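PDB 5M2Y: TssK C from Escherichia coli, which serves as a baseplate component of the type VI secretion system, its C-terminal domain, the part present here, probably docking onto the membrane complex. Local coordinates for residues Val13-Ala18 with Val120-Phe125; Asp29-Val34 with Thr76-Ala81; Thr45-Leu50 with Gln89-Asp94. One frame throughout, in Å; residues are numbered along the deposited sequence.

Interaction 1. Residues Val13-Ala18 with Val120-Phe125; sequences VMWEGA and VKLELF
Trp15 and Leu122, whose CA atoms lie 7.9 Å apart, mark the nearest approach of two strands that run in the same direction without being sheet partners, because strand 3-11 lies between them and is antiparallel to both. No hydrogen bond joins the two segments; the Trp15 side chain spans the gap, meeting both side chains and backbone of 120-122. With CG anti to its carbonyl carbon (chi1 -62°), Trp15 lays its indole across Leu122. Leu122 CB stands 3.9 Å above the ring plane, over its centre, and Leu122 CD2 makes a CH-pi contact with the five-membered ring, 3.9 Å from its centroid and 14° off the normal. Over the six-membered ring, the backbone atom Leu122 N comes within 3.5 Å of Trp15 CH2. The edge is met differently: Val120 O lies near the ring plane, 3.3 Å from Trp15 CZ2. Lys121 starts away from the indole, but a bend at chi2 (53°) carries its chain back across it at about a right angle. There Lys121 CD reaches 3.6 Å from Trp15 CH2. Trp15 NE1 bonds to Thr113 OG1, and Lys121 NZ, though 3.6 Å from Trp15 CZ3, gives its hydrogen bond to Leu122 O at 2.8 Å; the contact itself therefore probably rests largely on dispersion and the CH-pi approach of Leu122.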
loop_
_atom_site.group_PDB
_atom_site.type_symbol
_atom_site.label_atom_id
_atom_site.label_comp_id
_atom_site.label_asym_id
_atom_site.label_seq_id
_atom_site.Cartn_x
_atom_site.Cartn_y
_atom_site.Cartn_z
ATOM N N VAL A 13 -10.351 7.213 7.147
ATOM C CA VAL A 13 -8.962 6.849 7.418
ATOM C C VAL A 13 -8.525 5.547 6.717
ATOM O O VAL A 13 -7.337 5.237 6.721
ATOM C CB VAL A 13 -8.627 6.806 8.938
ATOM C CG1 VAL A 13 -8.684 8.198 9.556
ATOM C CG2 VAL A 13 -9.518 5.833 9.689
ATOM N N MET A 14 -9.473 4.792 6.138
ATOM C CA MET A 14 -9.159 3.529 5.469
ATOM C C MET A 14 -9.135 3.620 3.955
ATOM O O MET A 14 -9.957 4.308 3.359
ATOM C CB MET A 14 -10.121 2.412 5.896
ATOM C CG MET A 14 -10.098 2.084 7.383
ATOM S SD MET A 14 -8.469 1.640 8.036
ATOM C CE MET A 14 -8.074 0.140 7.132
ATOM N N TRP A 15 -8.175 2.926 3.341
ATOM C CA TRP A 15 -8.031 2.839 1.892
ATOM C C TRP A 15 -8.141 1.376 1.531
ATOM O O TRP A 15 -7.447 0.558 2.123
ATOM C CB TRP A 15 -6.677 3.377 1.451
ATOM C CG TRP A 15 -6.465 4.833 1.764
ATOM C CD1 TRP A 15 -6.060 5.381 2.948
ATOM C CD2 TRP A 15 -6.575 5.923 0.848
ATOM N NE1 TRP A 15 -5.964 6.743 2.843
ATOM C CE2 TRP A 15 -6.262 7.107 1.559
ATOM C CE3 TRP A 15 -6.910 6.019 -0.505
ATOM C CZ2 TRP A 15 -6.255 8.358 0.957
ATOM C CZ3 TRP A 15 -6.928 7.262 -1.098
ATOM C CH2 TRP A 15 -6.602 8.418 -0.372
ATOM N N GLU A 16 -9.024 1.031 0.596
ATOM C CA GLU A 16 -9.202 -0.373 0.213
ATOM C C GLU A 16 -9.004 -0.572 -1.270
ATOM O O GLU A 16 -9.550 0.179 -2.062
ATOM C CB GLU A 16 -10.581 -0.887 0.666
ATOM C CG GLU A 16 -10.790 -2.369 0.433
ATOM C CD GLU A 16 -12.027 -2.959 1.102
ATOM O OE1 GLU A 16 -12.444 -2.474 2.173
ATOM O OE2 GLU A 16 -12.529 -3.968 0.570
ATOM N N GLY A 17 -8.250 -1.606 -1.618
ATOM C CA GLY A 17 -7.970 -1.986 -2.994
ATOM C C GLY A 17 -8.379 -3.414 -3.274
ATOM O O GLY A 17 -8.204 -4.279 -2.421
ATOM N N ALA A 18 -8.943 -3.667 -4.468
ATOM C CA ALA A 18 -9.356 -5.007 -4.887
ATOM C C ALA A 18 -8.182 -5.668 -5.595
ATOM O O ALA A 18 -7.543 -5.039 -6.443
ATOM C CB ALA A 18 -10.565 -4.932 -5.817
ATOM N N VAL A 120 -3.888 13.331 3.094
ATOM C CA VAL A 120 -3.149 12.268 2.411
ATOM C C VAL A 120 -3.919 11.652 1.215
ATOM O O VAL A 120 -5.141 11.498 1.239
ATOM C CB VAL A 120 -2.652 11.201 3.427
ATOM C CG1 VAL A 120 -3.810 10.388 3.984
ATOM C CG2 VAL A 120 -1.563 10.297 2.831
ATOM N N LYS A 121 -3.168 11.340 0.156
ATOM C CA LYS A 121 -3.677 10.636 -1.013
ATOM C C LYS A 121 -2.702 9.521 -1.355
ATOM O O LYS A 121 -1.496 9.738 -1.429
ATOM C CB LYS A 121 -4.011 11.570 -2.198
ATOM C CG LYS A 121 -4.409 10.912 -3.534
ATOM C CD LYS A 121 -5.535 9.896 -3.467
ATOM C CE LYS A 121 -5.575 9.072 -4.726
ATOM N NZ LYS A 121 -6.293 7.786 -4.559
ATOM N N LEU A 122 -3.253 8.318 -1.496
ATOM C CA LEU A 122 -2.522 7.085 -1.791
ATOM C C LEU A 122 -2.875 6.505 -3.149
ATOM O O LEU A 122 -4.038 6.483 -3.529
ATOM C CB LEU A 122 -2.889 6.018 -0.758
ATOM C CG LEU A 122 -2.182 5.947 0.581
ATOM C CD1 LEU A 122 -2.166 7.238 1.350
ATOM C CD2 LEU A 122 -2.682 4.735 1.374
ATOM N N GLU A 123 -1.879 5.949 -3.821
ATOM C CA GLU A 123 -2.060 5.201 -5.057
ATOM C C GLU A 123 -1.233 3.919 -4.908
ATOM O O GLU A 123 -0.126 3.979 -4.371
ATOM C CB GLU A 123 -1.678 6.016 -6.292
ATOM C CG GLU A 123 -2.647 7.153 -6.565
ATOM C CD GLU A 123 -2.468 7.870 -7.899
ATOM O OE1 GLU A 123 -1.379 7.777 -8.491
ATOM O OE2 GLU A 123 -3.430 8.537 -8.338
ATOM N N LEU A 124 -1.798 2.755 -5.301
ATOM C CA LEU A 124 -1.105 1.473 -5.175
ATOM C C LEU A 124 -0.836 0.923 -6.559
ATOM O O LEU A 124 -1.718 0.937 -7.414
ATOM C CB LEU A 124 -1.950 0.485 -4.347
ATOM C CG LEU A 124 -1.406 -0.938 -4.144
ATOM C CD1 LEU A 124 -0.178 -0.953 -3.245
ATOM C CD2 LEU A 124 -2.477 -1.832 -3.553
ATOM N N PHE A 125 0.434 0.538 -6.788
ATOM C CA PHE A 125 0.942 -0.052 -8.027
ATOM C C PHE A 125 1.563 -1.418 -7.713
ATOM O O PHE A 125 2.212 -1.581 -6.682
ATOM C CB PHE A 125 2.058 0.820 -8.629
ATOM C CG PHE A 125 1.685 2.213 -9.056
ATOM C CD1 PHE A 125 1.762 3.274 -8.167
ATOM C CD2 PHE A 125 1.315 2.478 -10.368
ATOM C CE1 PHE A 125 1.413 4.565 -8.567
ATOM C CE2 PHE A 125 0.979 3.771 -10.772
ATOM C CZ PHE A 125 1.031 4.807 -9.871
#

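Interaction 2. Residues Asp29-Val34 with Thr76-Ala81; sequences DFWLSV and THVPAA
The first torsions of Trp31 and Val78 bring their side chains together. In Trp31, CG stands anti to the carbonyl carbon (chi1 -78°), which carries the indole off the strand toward the loop 76-81; in Val78, chi1 of 173° sets CG1 anti to the backbone N and leaves CG2 beside that N, so that both methyls are presented to the ring system. The CA atoms of Trp31 and Val78 are 7.1 Å apart, the nearest backbone approach of the two segments. Both methyls meet the five-membered ring. Val78 CG1 makes a CH-pi contact over its face, toward Trp31 CD2, 4.2 Å from the centroid and 18° off the normal, and Val78 CG2 lies 3.7 Å from Trp31 CD1. Pro79 lies on the same side of the indole plane, near the rim of the six-membered ring: Pro79 CD is 3.3 Å from Trp31 CZ2, a tight apolar approach, and Pro79 CG is 3.6 Å from that same CZ2. Consecutive residues thus span the length of the indole, one at each of its rings. Pro79 is the centre of an inverse gamma turn, with a weak bond of 2.8 Å from Ala80 N to Val78 O. No hydrogen bond passes between the two segments. Within the fold, strand 28-35 lies between strands 121-128 and 89-95, and Trp31 also touches Val127 of the first and Ala92 of the second. Neighbouring Leu32 points away from the loop, and its side chain packs on Phe47 of helix 40-50; loop and helix therefore cover opposite faces of the sheet, Val78 leaning in addition on Tyr90.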
loop_
_atom_site.group_PDB
_atom_site.type_symbol
_atom_site.label_atom_id
_atom_site.label_comp_id
_atom_site.label_asym_id
_atom_site.label_seq_id
_atom_site.Cartn_x
_atom_site.Cartn_y
_atom_site.Cartn_z
ATOM N N ASP A 29 5.130 -7.423 -6.854
ATOM C CA ASP A 29 5.639 -6.625 -5.747
ATOM C C ASP A 29 4.868 -5.327 -5.784
ATOM O O ASP A 29 4.527 -4.842 -6.861
ATOM C CB ASP A 29 7.137 -6.399 -5.868
ATOM C CG ASP A 29 7.924 -7.695 -5.815
ATOM O OD1 ASP A 29 7.785 -8.443 -4.804
ATOM O OD2 ASP A 29 8.711 -7.945 -6.753
ATOM N N PHE A 30 4.545 -4.796 -4.608
ATOM C CA PHE A 30 3.697 -3.620 -4.470
ATOM C C PHE A 30 4.404 -2.381 -3.965
ATOM O O PHE A 30 5.335 -2.468 -3.173
ATOM C CB PHE A 30 2.524 -3.960 -3.545
ATOM C CG PHE A 30 1.634 -5.080 -4.032
ATOM C CD1 PHE A 30 1.952 -6.405 -3.770
ATOM C CD2 PHE A 30 0.470 -4.807 -4.726
ATOM C CE1 PHE A 30 1.142 -7.433 -4.219
ATOM C CE2 PHE A 30 -0.345 -5.846 -5.176
ATOM C CZ PHE A 30 -0.009 -7.152 -4.906
ATOM N N TRP A 31 3.933 -1.221 -4.432
ATOM C CA TRP A 31 4.434 0.090 -4.026
ATOM C C TRP A 31 3.296 1.051 -3.803
ATOM O O TRP A 31 2.306 1.038 -4.535
ATOM C CB TRP A 31 5.336 0.723 -5.096
ATOM C CG TRP A 31 6.715 0.179 -5.149
ATOM C CD1 TRP A 31 7.837 0.713 -4.595
ATOM C CD2 TRP A 31 7.128 -0.995 -5.852
ATOM N NE1 TRP A 31 8.926 -0.071 -4.881
ATOM C CE2 TRP A 31 8.516 -1.136 -5.644
ATOM C CE3 TRP A 31 6.461 -1.948 -6.631
ATOM C CZ2 TRP A 31 9.234 -2.209 -6.171
ATOM C CZ3 TRP A 31 7.169 -3.001 -7.150
ATOM C CH2 TRP A 31 8.545 -3.113 -6.950
ATOM N N LEU A 32 3.485 1.929 -2.831
ATOM C CA LEU A 32 2.565 3.013 -2.540
ATOM C C LEU A 32 3.175 4.337 -2.993
ATOM O O LEU A 32 4.368 4.578 -2.797
ATOM C CB LEU A 32 2.265 3.073 -1.031
ATOM C CG LEU A 32 1.333 2.015 -0.449
ATOM C CD1 LEU A 32 1.350 2.060 1.073
ATOM C CD2 LEU A 32 -0.094 2.158 -1.003
ATOM N N SER A 33 2.356 5.169 -3.626
ATOM C CA SER A 33 2.741 6.524 -4.036
ATOM C C SER A 33 1.897 7.433 -3.146
ATOM O O SER A 33 0.686 7.238 -3.061
ATOM C CB SER A 33 2.452 6.758 -5.515
ATOM O OG SER A 33 2.523 8.128 -5.854
ATOM N N VAL A 34 2.553 8.314 -2.384
ATOM C CA VAL A 34 1.885 9.134 -1.373
ATOM C C VAL A 34 2.111 10.627 -1.559
ATOM O O VAL A 34 3.237 11.063 -1.753
ATOM C CB VAL A 34 2.339 8.705 0.057
ATOM C CG1 VAL A 34 1.495 9.361 1.147
ATOM C CG2 VAL A 34 2.352 7.187 0.216
ATOM N N THR A 76 13.774 5.322 -3.455
ATOM C CA THR A 76 14.170 6.466 -4.278
ATOM C C THR A 76 13.227 6.586 -5.486
ATOM O O THR A 76 12.868 7.696 -5.877
ATOM C CB THR A 76 15.636 6.350 -4.701
ATOM O OG1 THR A 76 15.824 5.115 -5.375
ATOM C CG2 THR A 76 16.601 6.428 -3.533
ATOM N N HIS A 77 12.812 5.430 -6.049
ATOM C CA HIS A 77 11.918 5.330 -7.201
ATOM C C HIS A 77 11.342 3.934 -7.336
ATOM O O HIS A 77 11.929 2.965 -6.852
ATOM C CB HIS A 77 12.644 5.709 -8.507
ATOM C CG HIS A 77 13.924 4.974 -8.755
ATOM N ND1 HIS A 77 14.147 4.278 -9.919
ATOM C CD2 HIS A 77 15.030 4.883 -7.988
ATOM C CE1 HIS A 77 15.368 3.779 -9.827
ATOM N NE2 HIS A 77 15.935 4.121 -8.678
ATOM N N VAL A 78 10.190 3.849 -8.019
ATOM C CA VAL A 78 9.511 2.603 -8.348
ATOM C C VAL A 78 10.229 2.073 -9.611
ATOM O O VAL A 78 10.459 2.844 -10.549
ATOM C CB VAL A 78 7.982 2.804 -8.521
ATOM C CG1 VAL A 78 7.290 1.542 -9.034
ATOM C CG2 VAL A 78 7.347 3.281 -7.222
ATOM N N PRO A 79 10.653 0.788 -9.621
ATOM C CA PRO A 79 11.390 0.252 -10.780
ATOM C C PRO A 79 10.505 -0.079 -11.986
ATOM O O PRO A 79 10.509 -1.214 -12.479
ATOM C CB PRO A 79 12.061 -0.994 -10.202
ATOM C CG PRO A 79 11.098 -1.472 -9.187
ATOM C CD PRO A 79 10.477 -0.245 -8.581
ATOM N N ALA A 80 9.764 0.931 -12.467
ATOM C CA ALA A 80 8.850 0.826 -13.600
ATOM C C ALA A 80 8.378 2.208 -14.026
ATOM O O ALA A 80 8.449 3.151 -13.233
ATOM C CB ALA A 80 7.656 -0.032 -13.225
ATOM N N ALA A 81 7.882 2.319 -15.274
ATOM C CA ALA A 81 7.382 3.566 -15.843
ATOM C C ALA A 81 5.998 3.865 -15.294
ATOM O O ALA A 81 5.029 3.176 -15.616
ATOM C CB ALA A 81 7.355 3.476 -17.364
#

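Interaction 3. Residues Thr45-Leu50 with Gln89-Asp94; sequences TKFPQL and QYFALD
Phe47 and Phe91 form an inclined aromatic pair, neither a parallel stack nor an edge-to-face contact: their planes are turned by 34° and their centroids are 4.7 Å apart. The tilt brings one corner of the Phe47 ring down onto its partner. Phe47 CD2 stands 3.5 Å above the plane of Phe91, over the ring centre, and its shortest distance is 3.6 Å, to Phe91 CE1. The root of the side chain joins in, since Phe47 CB lies 3.6 Å from Phe91 CZ. Behind this geometry is a first torsion of -172°, which sets Phe47 CG anti to the backbone N and directs the ring from the helix to the sheet. Pro48 approaches Phe91 at about a right angle: its CG and CD both lie 3.9 Å from Phe91 CE2, so the phenyl of the strand is gripped by two successive helix residues. Pro48 has no amide hydrogen, and the helix is kinked here; Lys46 O nevertheless accepts from both Gln49 N and Leu50 N. The contact seats the C-terminal turn of helix 40-50 on one face of the antiparallel sheet. Strand 89-95 runs between strands 28-35 and 70-75, and Phe91 touches Val34 on the former and Ile72 on the latter, while Phe47 also rests on Val34.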
loop_
_atom_site.group_PDB
_atom_site.type_symbol
_atom_site.label_atom_id
_atom_site.label_comp_id
_atom_site.label_asym_id
_atom_site.label_seq_id
_atom_site.Cartn_x
_atom_site.Cartn_y
_atom_site.Cartn_z
ATOM N N THR A 45 9.984 9.967 6.514
ATOM C CA THR A 45 10.398 9.541 7.840
ATOM C C THR A 45 9.273 8.835 8.626
ATOM O O THR A 45 9.504 7.766 9.176
ATOM C CB THR A 45 10.937 10.783 8.579
ATOM O OG1 THR A 45 12.119 11.244 7.915
ATOM C CG2 THR A 45 11.216 10.537 10.056
ATOM N N LYS A 46 8.069 9.430 8.659
ATOM C CA LYS A 46 6.915 9.038 9.474
ATOM C C LYS A 46 5.906 8.092 8.838
ATOM O O LYS A 46 5.353 7.265 9.562
ATOM C CB LYS A 46 6.198 10.299 9.955
ATOM C CG LYS A 46 7.042 11.168 10.876
ATOM C CD LYS A 46 6.201 12.301 11.417
ATOM C CE LYS A 46 6.957 13.274 12.282
ATOM N NZ LYS A 46 6.074 14.393 12.660
ATOM N N PHE A 47 5.656 8.206 7.518
ATOM C CA PHE A 47 4.694 7.336 6.822
ATOM C C PHE A 47 4.914 5.831 7.101
ATOM O O PHE A 47 3.924 5.167 7.403
ATOM C CB PHE A 47 4.631 7.617 5.314
ATOM C CG PHE A 47 3.524 6.883 4.602
ATOM C CD1 PHE A 47 2.222 7.373 4.602
ATOM C CD2 PHE A 47 3.779 5.704 3.929
ATOM C CE1 PHE A 47 1.193 6.682 3.945
ATOM C CE2 PHE A 47 2.750 5.013 3.276
ATOM C CZ PHE A 47 1.469 5.512 3.281
ATOM N N PRO A 48 6.156 5.270 7.085
ATOM C CA PRO A 48 6.313 3.826 7.372
ATOM C C PRO A 48 5.836 3.384 8.762
ATOM O O PRO A 48 5.544 2.208 8.957
ATOM C CB PRO A 48 7.816 3.602 7.209
ATOM C CG PRO A 48 8.253 4.689 6.273
ATOM C CD PRO A 48 7.453 5.867 6.702
ATOM N N GLN A 49 5.775 4.320 9.723
ATOM C CA GLN A 49 5.308 4.049 11.085
ATOM C C GLN A 49 3.859 4.436 11.309
ATOM O O GLN A 49 3.215 3.864 12.177
ATOM C CB GLN A 49 6.212 4.727 12.113
ATOM C CG GLN A 49 7.558 4.037 12.197
ATOM C CD GLN A 49 8.383 4.463 13.366
ATOM O OE1 GLN A 49 8.874 5.583 13.404
ATOM N NE2 GLN A 49 8.579 3.563 14.325
ATOM N N LEU A 50 3.342 5.395 10.535
ATOM C CA LEU A 50 1.960 5.852 10.654
ATOM C C LEU A 50 0.976 5.005 9.856
ATOM O O LEU A 50 -0.102 4.709 10.357
ATOM C CB LEU A 50 1.825 7.326 10.273
ATOM C CG LEU A 50 2.453 8.317 11.248
ATOM C CD1 LEU A 50 2.517 9.687 10.660
ATOM C CD2 LEU A 50 1.688 8.364 12.562
ATOM N N GLN A 89 5.993 10.842 -2.521
ATOM C CA GLN A 89 6.943 9.978 -1.848
ATOM C C GLN A 89 6.542 8.560 -2.169
ATOM O O GLN A 89 5.351 8.251 -2.177
ATOM C CB GLN A 89 6.900 10.216 -0.345
ATOM C CG GLN A 89 7.470 11.571 0.068
ATOM C CD GLN A 89 8.948 11.738 -0.192
ATOM O OE1 GLN A 89 9.735 10.781 -0.148
ATOM N NE2 GLN A 89 9.372 12.976 -0.375
ATOM N N TYR A 90 7.533 7.717 -2.480
ATOM C CA TYR A 90 7.295 6.331 -2.864
ATOM C C TYR A 90 7.779 5.364 -1.816
ATOM O O TYR A 90 8.776 5.619 -1.146
ATOM C CB TYR A 90 7.873 6.032 -4.255
ATOM C CG TYR A 90 7.260 6.921 -5.323
ATOM C CD1 TYR A 90 7.753 8.196 -5.564
ATOM C CD2 TYR A 90 6.153 6.509 -6.038
ATOM C CE1 TYR A 90 7.160 9.035 -6.507
ATOM C CE2 TYR A 90 5.553 7.337 -6.982
ATOM C CZ TYR A 90 6.061 8.598 -7.216
ATOM O OH TYR A 90 5.466 9.428 -8.140
ATOM N N PHE A 91 7.017 4.290 -1.627
ATOM C CA PHE A 91 7.322 3.280 -0.628
ATOM C C PHE A 91 7.063 1.891 -1.149
ATOM O O PHE A 91 6.062 1.662 -1.806
ATOM C CB PHE A 91 6.474 3.489 0.636
ATOM C CG PHE A 91 6.557 4.863 1.255
ATOM C CD1 PHE A 91 5.740 5.890 0.815
ATOM C CD2 PHE A 91 7.456 5.130 2.281
ATOM C CE1 PHE A 91 5.849 7.174 1.365
ATOM C CE2 PHE A 91 7.556 6.416 2.835
ATOM C CZ PHE A 91 6.752 7.433 2.373
ATOM N N ALA A 92 7.950 0.968 -0.841
ATOM C CA ALA A 92 7.751 -0.422 -1.202
ATOM C C ALA A 92 7.069 -1.135 -0.066
ATOM O O ALA A 92 7.307 -0.821 1.092
ATOM C CB ALA A 92 9.086 -1.087 -1.459
ATOM N N LEU A 93 6.211 -2.100 -0.405
ATOM C CA LEU A 93 5.613 -2.957 0.601
ATOM C C LEU A 93 6.476 -4.217 0.654
ATOM O O LEU A 93 6.524 -4.984 -0.304
ATOM C CB LEU A 93 4.165 -3.312 0.270
ATOM C CG LEU A 93 3.157 -2.168 0.172
ATOM C CD1 LEU A 93 1.771 -2.734 -0.041
ATOM C CD2 LEU A 93 3.177 -1.275 1.423
ATOM N N ASP A 94 7.228 -4.366 1.742
ATOM C CA ASP A 94 8.078 -5.529 1.953
ATOM C C ASP A 94 7.172 -6.505 2.707
ATOM O O ASP A 94 6.968 -6.378 3.914
ATOM C CB ASP A 94 9.342 -5.166 2.754
ATOM C CG ASP A 94 10.377 -6.280 2.826
ATOM O OD1 ASP A 94 10.070 -7.409 2.401
ATOM O OD2 ASP A 94 11.479 -6.029 3.351
#

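Overall arrangement
From the N terminus, the chain lays down strand 14-18, whose contact with strand 121-128, two places away in the sheet, comes only near the C terminus; interaction 1 thereby closes the longest loop and encloses the other two. Interaction 2 closes the loop from strand 28-35 to residues 76-81, and interaction 3 that from helix 40-50 to strand 89-95; these two cross, since their segments alternate along the chain. All reach one antiparallel sheet, where strand 28-35 is hydrogen-bonded to 121-128 on one side and to 89-95 on the other. Interactions 1 and 3 share the helix-covered face, joined by Leu122 against Phe47; interaction 2 fastens the loop to the reverse face.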